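Local coordinates for Ent-copalyl diphosphate synthase (Streptomyces platensis, PDB 5BP8), which belongs to the largely helical terpene cyclase family and is related in fold to the squalene-hopene cyclases, at residues A[381-394]-A[406-418]. Residues are numbered along the deposited sequence; the frame is centred on the assembly and turned at random. Where two conformers were deposited one is given.
Sequences SDWLLDNQLPDGSW and TACCALALAEFGG
W394 lays one face of its indole against C409, and the cysteine spreads over both rings. C409 CB stands 3.6 Å from the centroid of the W394 six-membered ring, a CH-pi contact only 17° off the normal. C409 SG lies 3.9 Å from the centroid of the five-membered ring, a sulfur-aromatic contact, and also touches L384 CD2 (3.8 Å). On the opposite face of the indole, offset toward the rim, sits Q388 CG, so the ring is clasped between glutamine and cysteine. The bond from W394 NE1 to L384 O (2.8 Å), within the ring plane, holds the indole's rotation, while W394 N donates almost straight to T406 OG1 (2.9 Å, 169°) and holds the loop backbone against helix 402-416. With chi1 at -56°, T406 OG1 sits beside its own backbone N, from where it also reaches back to bond P402 O. L413 CD1 approaches W394 CZ2 obliquely at 3.7 Å and touches L385 CD2, while its CD2 branch extends the apolar seam to S381 CA. Q388 NE2, besides bonding to G392 O from above the carbonyl plane (2.9 Å), reaches A424 O at the start of helix 422-435. Glutamine, glycine and tryptophan spaced as Q388, G392 and W394 match the QW motif of the squalene-hopene cyclase family, in which glutamine stacks on tryptophan and the pair links the C-terminal end of one helix to the start of another in the alpha/alpha barrel.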
loop_
_atom_site.group_PDB
_atom_site.type_symbol
_atom_site.label_atom_id
_atom_site.label_comp_id
_atom_site.label_asym_id
_atom_site.label_seq_id
_atom_site.Cartn_x
_atom_site.Cartn_y
_atom_site.Cartn_z
ATOM N N SER A 381 4.518 21.889 -11.268
ATOM C CA SER A 381 3.247 22.552 -11.575
ATOM C C SER A 381 2.797 22.327 -13.014
ATOM O O SER A 381 1.680 21.838 -13.221
ATOM C CB SER A 381 3.324 24.048 -11.284
ATOM O OG SER A 381 3.426 24.247 -9.894
ATOM N N ASP A 382 3.645 22.666 -13.991
ATOM C CA ASP A 382 3.378 22.350 -15.409
ATOM C C ASP A 382 2.805 20.944 -15.500
ATOM O O ASP A 382 1.680 20.744 -15.939
ATOM C CB ASP A 382 4.654 22.342 -16.279
ATOM C CG ASP A 382 4.371 21.918 -17.745
ATOM O OD1 ASP A 382 3.439 22.487 -18.381
ATOM O OD2 ASP A 382 5.064 21.004 -18.259
ATOM N N TRP A 383 3.627 19.998 -15.063
ATOM C CA TRP A 383 3.405 18.588 -15.287
ATOM C C TRP A 383 2.114 18.081 -14.629
ATOM O O TRP A 383 1.370 17.328 -15.262
ATOM C CB TRP A 383 4.613 17.807 -14.769
ATOM C CG TRP A 383 4.608 16.392 -15.126
ATOM C CD1 TRP A 383 5.019 15.827 -16.284
ATOM C CD2 TRP A 383 4.148 15.325 -14.293
ATOM N NE1 TRP A 383 4.861 14.468 -16.227
ATOM C CE2 TRP A 383 4.313 14.136 -15.014
ATOM C CE3 TRP A 383 3.611 15.275 -13.007
ATOM C CZ2 TRP A 383 3.971 12.885 -14.487
ATOM C CZ3 TRP A 383 3.270 14.026 -12.479
ATOM C CH2 TRP A 383 3.442 12.864 -13.226
ATOM N N LEU A 384 1.858 18.469 -13.382
ATOM C CA LEU A 384 0.624 18.044 -12.698
ATOM C C LEU A 384 -0.597 18.559 -13.414
ATOM O O LEU A 384 -1.561 17.839 -13.635
ATOM C CB LEU A 384 0.585 18.507 -11.252
ATOM C CG LEU A 384 1.551 17.797 -10.301
ATOM C CD1 LEU A 384 1.554 18.518 -8.975
ATOM C CD2 LEU A 384 1.103 16.353 -10.131
ATOM N N LEU A 385 -0.553 19.831 -13.796
ATOM C CA LEU A 385 -1.613 20.396 -14.610
ATOM C C LEU A 385 -1.832 19.662 -15.934
ATOM O O LEU A 385 -2.975 19.385 -16.295
ATOM C CB LEU A 385 -1.327 21.892 -14.856
ATOM C CG LEU A 385 -1.329 22.680 -13.543
ATOM C CD1 LEU A 385 -0.745 24.109 -13.694
ATOM C CD2 LEU A 385 -2.746 22.725 -13.007
ATOM N N ASP A 386 -0.757 19.305 -16.623
ATOM C CA ASP A 386 -0.869 18.638 -17.905
ATOM C C ASP A 386 -1.382 17.185 -17.772
ATOM O O ASP A 386 -1.919 16.632 -18.722
ATOM C CB ASP A 386 0.489 18.649 -18.613
ATOM C CG ASP A 386 1.018 20.066 -18.867
ATOM O OD1 ASP A 386 2.200 20.173 -19.253
ATOM O OD2 ASP A 386 0.281 21.063 -18.665
ATOM N N ASN A 387 -1.191 16.575 -16.597
ATOM C CA ASN A 387 -1.627 15.196 -16.365
ATOM C C ASN A 387 -2.988 15.037 -15.700
ATOM O O ASN A 387 -3.409 13.899 -15.439
ATOM C CB ASN A 387 -0.544 14.432 -15.606
ATOM C CG ASN A 387 0.585 14.024 -16.526
ATOM O OD1 ASN A 387 0.538 12.971 -17.148
ATOM N ND2 ASN A 387 1.588 14.877 -16.652
ATOM N N GLN A 388 -3.686 16.154 -15.455
ATOM C CA GLN A 388 -5.061 16.124 -14.977
ATOM C C GLN A 388 -5.946 15.535 -16.075
ATOM O O GLN A 388 -5.819 15.909 -17.245
ATOM C CB GLN A 388 -5.583 17.520 -14.612
ATOM C CG GLN A 388 -6.947 17.532 -13.915
ATOM C CD GLN A 388 -7.366 18.908 -13.417
ATOM O OE1 GLN A 388 -6.946 19.911 -13.970
ATOM N NE2 GLN A 388 -8.219 18.963 -12.389
ATOM N N LEU A 389 -6.859 14.648 -15.693
ATOM C CA LEU A 389 -7.754 14.018 -16.670
ATOM C C LEU A 389 -8.865 14.993 -17.102
ATOM O O LEU A 389 -9.200 15.946 -16.387
ATOM C CB LEU A 389 -8.335 12.695 -16.106
ATOM C CG LEU A 389 -7.246 11.703 -15.677
ATOM C CD1 LEU A 389 -7.808 10.559 -14.835
ATOM C CD2 LEU A 389 -6.527 11.152 -16.899
ATOM N N PRO A 390 -9.467 14.742 -18.280
ATOM C CA PRO A 390 -10.506 15.644 -18.747
ATOM C C PRO A 390 -11.633 15.860 -17.726
ATOM O O PRO A 390 -12.168 16.948 -17.670
ATOM C CB PRO A 390 -11.025 14.981 -20.024
ATOM C CG PRO A 390 -9.954 14.026 -20.451
ATOM C CD PRO A 390 -9.115 13.698 -19.258
ATOM N N ASP A 391 -11.961 14.866 -16.893
ATOM C CA ASP A 391 -13.035 15.055 -15.931
ATOM C C ASP A 391 -12.661 15.817 -14.659
ATOM O O ASP A 391 -13.529 16.056 -13.800
ATOM C CB ASP A 391 -13.731 13.714 -15.585
ATOM C CG ASP A 391 -12.864 12.770 -14.773
ATOM O OD1 ASP A 391 -11.677 13.077 -14.431
ATOM O OD2 ASP A 391 -13.385 11.681 -14.445
ATOM N N GLY A 392 -11.394 16.211 -14.526
ATOM C CA GLY A 392 -10.949 16.965 -13.365
ATOM C C GLY A 392 -10.205 16.146 -12.336
ATOM O O GLY A 392 -9.620 16.680 -11.386
ATOM N N SER A 393 -10.198 14.837 -12.528
ATOM C CA SER A 393 -9.535 13.949 -11.585
ATOM C C SER A 393 -8.086 13.711 -11.967
ATOM O O SER A 393 -7.645 14.100 -13.054
ATOM C CB SER A 393 -10.297 12.616 -11.532
ATOM O OG SER A 393 -10.092 11.865 -12.710
ATOM N N TRP A 394 -7.346 13.046 -11.068
ATOM C CA TRP A 394 -6.071 12.448 -11.417
ATOM C C TRP A 394 -6.143 10.963 -11.013
ATOM O O TRP A 394 -7.023 10.586 -10.266
ATOM C CB TRP A 394 -4.892 13.073 -10.648
ATOM C CG TRP A 394 -4.390 14.420 -11.151
ATOM C CD1 TRP A 394 -3.316 14.646 -11.964
ATOM C CD2 TRP A 394 -4.899 15.701 -10.792
ATOM N NE1 TRP A 394 -3.149 16.004 -12.166
ATOM C CE2 TRP A 394 -4.090 16.669 -11.429
ATOM C CE3 TRP A 394 -5.969 16.129 -10.000
ATOM C CZ2 TRP A 394 -4.338 18.058 -11.311
ATOM C CZ3 TRP A 394 -6.197 17.493 -9.855
ATOM C CH2 TRP A 394 -5.388 18.446 -10.522
ATOM N N THR A 406 -6.481 12.499 -6.698
ATOM C CA THR A 406 -7.056 13.827 -6.953
ATOM C C THR A 406 -6.849 14.763 -5.758
ATOM O O THR A 406 -6.520 15.952 -5.933
ATOM C CB THR A 406 -8.545 13.721 -7.318
ATOM O OG1 THR A 406 -8.685 12.849 -8.451
ATOM C CG2 THR A 406 -9.107 15.102 -7.714
ATOM N N ALA A 407 -7.022 14.246 -4.547
ATOM C CA ALA A 407 -6.754 15.035 -3.362
ATOM C C ALA A 407 -5.292 15.447 -3.307
ATOM O O ALA A 407 -5.003 16.646 -3.079
ATOM C CB ALA A 407 -7.112 14.296 -2.097
ATOM N N CYS A 408 -4.377 14.496 -3.517
ATOM C CA CYS A 408 -2.936 14.810 -3.443
ATOM C C CYS A 408 -2.584 15.979 -4.395
ATOM O O CYS A 408 -1.946 16.952 -3.984
ATOM C CB CYS A 408 -2.070 13.619 -3.795
ATOM S SG CYS A 408 -2.048 12.341 -2.492
ATOM N N CYS A 409 -2.980 15.849 -5.650
ATOM C CA CYS A 409 -2.577 16.778 -6.698
ATOM C C CYS A 409 -3.248 18.115 -6.565
ATOM O O CYS A 409 -2.578 19.155 -6.681
ATOM C CB CYS A 409 -2.851 16.178 -8.075
ATOM S SG CYS A 409 -1.813 14.752 -8.398
ATOM N N ALA A 410 -4.552 18.119 -6.313
ATOM C CA ALA A 410 -5.277 19.404 -6.176
ATOM C C ALA A 410 -4.827 20.176 -4.939
ATOM O O ALA A 410 -4.741 21.410 -4.981
ATOM C CB ALA A 410 -6.770 19.190 -6.130
ATOM N N LEU A 411 -4.547 19.474 -3.843
ATOM C CA LEU A 411 -4.151 20.157 -2.611
ATOM C C LEU A 411 -2.739 20.722 -2.688
ATOM O O LEU A 411 -2.472 21.776 -2.114
ATOM C CB LEU A 411 -4.266 19.234 -1.393
ATOM C CG LEU A 411 -5.729 18.947 -0.999
ATOM C CD1 LEU A 411 -5.801 17.814 0.018
ATOM C CD2 LEU A 411 -6.421 20.222 -0.523
ATOM N N ALA A 412 -1.848 20.022 -3.387
ATOM C CA ALA A 412 -0.495 20.507 -3.624
ATOM C C ALA A 412 -0.563 21.748 -4.531
ATOM O O ALA A 412 0.082 22.772 -4.247
ATOM C CB ALA A 412 0.340 19.420 -4.275
ATOM N N LEU A 413 -1.328 21.646 -5.608
ATOM C CA LEU A 413 -1.491 22.777 -6.543
ATOM C C LEU A 413 -2.198 23.981 -5.924
ATOM O O LEU A 413 -1.899 25.133 -6.292
ATOM C CB LEU A 413 -2.224 22.342 -7.795
ATOM C CG LEU A 413 -1.420 21.521 -8.798
ATOM C CD1 LEU A 413 -2.395 20.832 -9.744
ATOM C CD2 LEU A 413 -0.396 22.334 -9.578
ATOM N N ALA A 414 -3.144 23.739 -5.023
ATOM C CA ALA A 414 -3.875 24.820 -4.362
ATOM C C ALA A 414 -2.936 25.683 -3.507
ATOM O O ALA A 414 -3.014 26.911 -3.518
ATOM C CB ALA A 414 -5.006 24.262 -3.510
ATOM N N GLU A 415 -2.042 25.033 -2.788
ATOM C CA GLU A 415 -1.152 25.731 -1.885
ATOM C C GLU A 415 0.127 26.264 -2.579
ATOM O O GLU A 415 0.653 27.312 -2.165
ATOM C CB GLU A 415 -0.795 24.827 -0.690
ATOM C CG GLU A 415 -0.077 25.533 0.471
ATOM C CD GLU A 415 -0.878 26.654 1.145
ATOM O OE1 GLU A 415 -2.125 26.695 1.037
ATOM O OE2 GLU A 415 -0.231 27.522 1.799
ATOM N N PHE A 416 0.629 25.571 -3.608
ATOM C CA PHE A 416 1.964 25.896 -4.169
ATOM C C PHE A 416 2.041 26.048 -5.681
ATOM O O PHE A 416 3.132 26.216 -6.208
ATOM C CB PHE A 416 2.965 24.822 -3.758
ATOM C CG PHE A 416 3.126 24.709 -2.286
ATOM C CD1 PHE A 416 3.729 25.732 -1.562
ATOM C CD2 PHE A 416 2.638 23.612 -1.607
ATOM C CE1 PHE A 416 3.863 25.643 -0.189
ATOM C CE2 PHE A 416 2.768 23.524 -0.241
ATOM C CZ PHE A 416 3.377 24.536 0.472
ATOM N N GLY A 417 0.917 25.941 -6.376
ATOM C CA GLY A 417 0.925 25.974 -7.825
ATOM C C GLY A 417 0.814 27.383 -8.397
ATOM O O GLY A 417 1.026 27.602 -9.593
ATOM N N GLY A 418 0.431 28.333 -7.560
ATOM C CA GLY A 418 0.142 29.642 -8.070
ATOM C C GLY A 418 -1.126 29.771 -8.902
ATOM O O GLY A 418 -1.755 28.772 -9.341
#